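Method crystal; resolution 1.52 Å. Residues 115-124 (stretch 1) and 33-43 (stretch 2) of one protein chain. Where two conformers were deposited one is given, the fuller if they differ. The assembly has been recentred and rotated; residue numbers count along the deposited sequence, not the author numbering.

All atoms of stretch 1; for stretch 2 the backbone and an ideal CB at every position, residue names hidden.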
# COMPACT_ATOMS: atom_id res chain seq x y z
N VAL A 115 2.76 0.77 7.38
CA VAL A 115 2.64 0.01 8.60
C VAL A 115 4.04 -0.46 8.94
O VAL A 115 4.74 -1.01 8.10
CB VAL A 115 1.68 -1.19 8.44
CG1 VAL A 115 1.61 -1.97 9.74
CG2 VAL A 115 0.30 -0.70 8.02
N ILE A 116 4.45 -0.18 10.17
CA ILE A 116 5.80 -0.37 10.62
C ILE A 116 5.83 -1.20 11.89
O ILE A 116 5.05 -0.94 12.82
CB ILE A 116 6.49 1.00 10.88
CG1 ILE A 116 6.46 1.89 9.64
CG2 ILE A 116 7.91 0.79 11.38
CD1 ILE A 116 6.90 3.25 9.91
N ALA A 117 6.69 -2.20 11.93
CA ALA A 117 6.84 -3.01 13.13
C ALA A 117 7.50 -2.21 14.25
O ALA A 117 8.45 -1.45 13.99
CB ALA A 117 7.69 -4.23 12.82
N ILE A 118 7.01 -2.41 15.47
CA ILE A 118 7.67 -1.92 16.67
C ILE A 118 8.29 -3.11 17.36
O ILE A 118 7.59 -4.07 17.71
CB ILE A 118 6.69 -1.19 17.61
CG1 ILE A 118 5.96 -0.06 16.86
CG2 ILE A 118 7.40 -0.66 18.84
CD1 ILE A 118 6.83 0.90 16.15
N THR A 119 9.60 -3.03 17.58
CA THR A 119 10.37 -4.10 18.17
C THR A 119 11.30 -3.48 19.20
O THR A 119 12.00 -2.53 18.90
CB THR A 119 11.17 -4.82 17.10
OG1 THR A 119 10.27 -5.41 16.16
CG2 THR A 119 12.00 -5.91 17.69
N ASP A 120 11.29 -4.01 20.41
CA ASP A 120 12.11 -3.48 21.50
C ASP A 120 12.02 -1.93 21.61
O ASP A 120 13.04 -1.22 21.68
CB ASP A 120 13.55 -3.94 21.32
CG ASP A 120 14.35 -3.84 22.61
OD1 ASP A 120 13.75 -3.73 23.70
OD2 ASP A 120 15.60 -3.84 22.52
N ARG A 121 10.79 -1.43 21.62
CA ARG A 121 10.48 -0.01 21.77
C ARG A 121 10.89 0.91 20.61
O ARG A 121 10.85 2.13 20.74
CB ARG A 121 11.04 0.53 23.09
CG ARG A 121 10.38 -0.06 24.34
CD ARG A 121 10.58 0.85 25.53
NE ARG A 121 9.88 2.14 25.37
CZ ARG A 121 10.23 3.27 25.99
NH1 ARG A 121 11.27 3.31 26.85
NH2 ARG A 121 9.53 4.38 25.78
N LYS A 122 11.23 0.34 19.45
CA LYS A 122 11.67 1.17 18.34
C LYS A 122 11.03 0.72 17.06
O LYS A 122 10.73 -0.46 16.90
CB LYS A 122 13.18 1.07 18.16
CG LYS A 122 14.01 1.50 19.35
CD LYS A 122 13.84 2.97 19.66
CE LYS A 122 14.64 3.41 20.87
NZ LYS A 122 16.09 3.33 20.58
N MET A 123 10.90 1.65 16.12
CA MET A 123 10.53 1.29 14.77
C MET A 123 11.59 0.35 14.21
O MET A 123 12.79 0.62 14.34
CB MET A 123 10.41 2.52 13.88
CG MET A 123 9.16 3.31 14.21
SD MET A 123 8.84 4.63 13.02
CE MET A 123 10.15 5.74 13.49
N ASP A 124 11.14 -0.73 13.58
CA ASP A 124 12.02 -1.80 13.12
C ASP A 124 12.29 -1.55 11.63
O ASP A 124 11.55 -2.03 10.77
CB ASP A 124 11.31 -3.12 13.40
CG ASP A 124 12.21 -4.29 13.43
OD1 ASP A 124 13.38 -4.22 12.97
OD2 ASP A 124 11.72 -5.34 13.89
N UNK A 33 9.09 12.86 8.28
CA UNK A 33 8.39 12.80 9.58
C UNK A 33 8.94 11.71 10.51
O UNK A 33 8.40 11.45 11.59
CB UNK A 33 6.90 12.56 9.35
N UNK A 34 10.04 11.06 10.10
CA UNK A 34 10.60 10.01 10.90
C UNK A 34 10.83 10.39 12.36
O UNK A 34 10.43 9.62 13.25
CB UNK A 34 11.92 9.56 10.27
N UNK A 35 11.44 11.55 12.62
CA UNK A 35 11.66 11.90 14.03
C UNK A 35 10.38 12.07 14.86
O UNK A 35 10.39 11.84 16.07
CB UNK A 35 12.47 13.20 14.10
N UNK A 36 9.30 12.50 14.22
CA UNK A 36 8.02 12.65 14.91
C UNK A 36 7.49 11.27 15.30
O UNK A 36 7.07 11.07 16.45
CB UNK A 36 7.01 13.39 14.03
N UNK A 37 7.52 10.33 14.37
CA UNK A 37 7.12 8.95 14.64
C UNK A 37 7.97 8.30 15.75
O UNK A 37 7.45 7.60 16.62
CB UNK A 37 7.22 8.12 13.36
N UNK A 38 9.26 8.58 15.75
CA UNK A 38 10.14 8.08 16.81
C UNK A 38 9.64 8.56 18.19
O UNK A 38 9.63 7.79 19.16
CB UNK A 38 11.58 8.54 16.57
N UNK A 39 9.23 9.83 18.26
CA UNK A 39 8.74 10.38 19.52
C UNK A 39 7.37 9.77 19.91
O UNK A 39 7.12 9.50 21.07
CB UNK A 39 8.63 11.90 19.41
N UNK A 40 6.50 9.52 18.93
CA UNK A 40 5.25 8.78 19.18
C UNK A 40 5.53 7.42 19.79
O UNK A 40 4.93 7.02 20.79
CB UNK A 40 4.46 8.61 17.88
N UNK A 41 6.47 6.71 19.18
CA UNK A 41 6.78 5.35 19.63
C UNK A 41 7.32 5.44 21.05
O UNK A 41 6.93 4.68 21.93
CB UNK A 41 7.78 4.66 18.70
N UNK A 42 8.19 6.42 21.28
CA UNK A 42 8.83 6.53 22.59
C UNK A 42 7.77 6.79 23.65
O UNK A 42 7.72 6.10 24.67
CB UNK A 42 9.88 7.64 22.60
N UNK A 43 6.92 7.78 23.41
CA UNK A 43 5.96 8.15 24.43
C UNK A 43 4.86 7.09 24.63
O UNK A 43 4.31 6.97 25.72
CB UNK A 43 5.33 9.49 24.07

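Stretch 1 is a β-hairpin, closed by a type I' turn from Thr119 to Lys122, and stretch 2 packs against it as a helix. Position 33 directly precedes the first helical turn, and its ideal CB has nothing of the hairpin within 5.5 Å, so the visible atoms hardly restrict it. It is Ile33, at the N-cap position.

At position 34 the CB points sideways, 5.3 Å from Met123 CE, leaving room for a small or medium side chain. Thr34 places CG2 4.1 Å from Met123 CE. Positions 35 and 36 direct their CB away from stretch 1, where almost anything would fit; an early helical position such as 35 also tolerates proline, having no need of a backbone donor. They are Pro35 and Leu36, and neither touches the hairpin.

Position 37 points toward the hairpin, its CB 3.8 Å from Met123 CE and with Ile116 beyond. An aliphatic side chain such as leucine, isoleucine or methionine would suit this apolar surface. Leu37 meets Met123 CE through its own CB at 3.8 Å and extends CD2 to 4.3 Å from Ile116 CD1.

At position 38 the CA-to-CB bond points sideways, with the ideal CB 4.4 Å from Met123 CE, so a long side chain could lay its aliphatic part there, whether its end is polar or not. Glu38 does so, with CG 3.5 Å from Met123 CE. Positions 39 and 40 are out of the hairpin's reach and unconstrained by it; they hold Glu39 and Cys40.

Position 41 faces the hairpin squarely. Its CB is 4.5 Å from Arg121 O, 4.6 Å from Ile118 CD1 and 4.9 Å from Met123 CG, a setting for a compact apolar side chain; valine, isoleucine or alanine would be plausible. Val41 (chi1 t) brings CG2 to 3.7 Å from Ile118 CD1 and 3.9 Å from Met123 CG, while CG1 lies 3.2 Å from Arg121 O. Its backbone O also takes a 2.8 Å hydrogen bond from a water that accepts one from Arg121 NE at 2.7 Å.

At position 42 the CB is sideways and 4.6 Å from Arg121 NH2, so an acidic or neutral polar residue might be expected. The deposited residue is Arg42, whose backbone O accepts a weak 2.7 Å hydrogen bond from Arg121 NH2. Its own guanidinium turns to Glu39 instead, in a salt bridge with NH2 2.9 Å from Glu39 OE2. Position 43 points away and is free to be polar; it is Glu43.

Stretch 2 (33-43) ITPLLEECVRE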
# COMPACT_ATOMS: atom_id res chain seq x y z
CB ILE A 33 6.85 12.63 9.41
CG1 ILE A 33 6.46 11.32 8.73
CG2 ILE A 33 6.33 13.86 8.69
CD1 ILE A 33 4.93 11.14 8.70
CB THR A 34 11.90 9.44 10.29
OG1 THR A 34 11.77 9.29 8.87
CG2 THR A 34 12.22 8.10 10.92
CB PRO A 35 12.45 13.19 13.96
CG PRO A 35 13.05 13.20 12.59
CD PRO A 35 12.04 12.54 11.72
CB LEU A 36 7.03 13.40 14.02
CG LEU A 36 7.47 14.80 13.56
CD1 LEU A 36 6.41 15.36 12.64
CD2 LEU A 36 7.73 15.72 14.70
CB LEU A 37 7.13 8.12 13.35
CG LEU A 37 5.81 8.14 12.57
CD1 LEU A 37 5.41 9.49 12.13
CD2 LEU A 37 5.98 7.22 11.37
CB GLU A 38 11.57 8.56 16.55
CG GLU A 38 12.20 7.83 15.38
CD GLU A 38 13.60 8.34 15.02
OE1 GLU A 38 13.89 9.53 15.20
OE2 GLU A 38 14.39 7.52 14.52
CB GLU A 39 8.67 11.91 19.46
CG GLU A 39 8.14 12.58 20.69
CD GLU A 39 9.03 12.41 21.90
OE1 GLU A 39 10.15 11.85 21.80
OE2 GLU A 39 8.59 12.87 22.96
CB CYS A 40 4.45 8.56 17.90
SG CYS A 40 3.76 10.06 17.15
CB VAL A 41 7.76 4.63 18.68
CG1 VAL A 41 8.20 3.33 19.30
CG2 VAL A 41 7.07 4.38 17.36
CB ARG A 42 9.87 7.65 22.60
CG ARG A 42 10.66 7.70 23.88
CD ARG A 42 11.31 9.01 24.11
NE ARG A 42 10.33 10.08 24.30
CZ ARG A 42 9.55 10.24 25.36
NH1 ARG A 42 9.66 9.45 26.42
NH2 ARG A 42 8.67 11.23 25.37
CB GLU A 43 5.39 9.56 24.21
CG GLU A 43 4.39 9.75 23.18
CD GLU A 43 3.57 11.06 23.40
OE1 GLU A 43 3.63 11.62 24.49
OE2 GLU A 43 2.84 11.46 22.48
O HOH W 1 7.94 2.66 23.56
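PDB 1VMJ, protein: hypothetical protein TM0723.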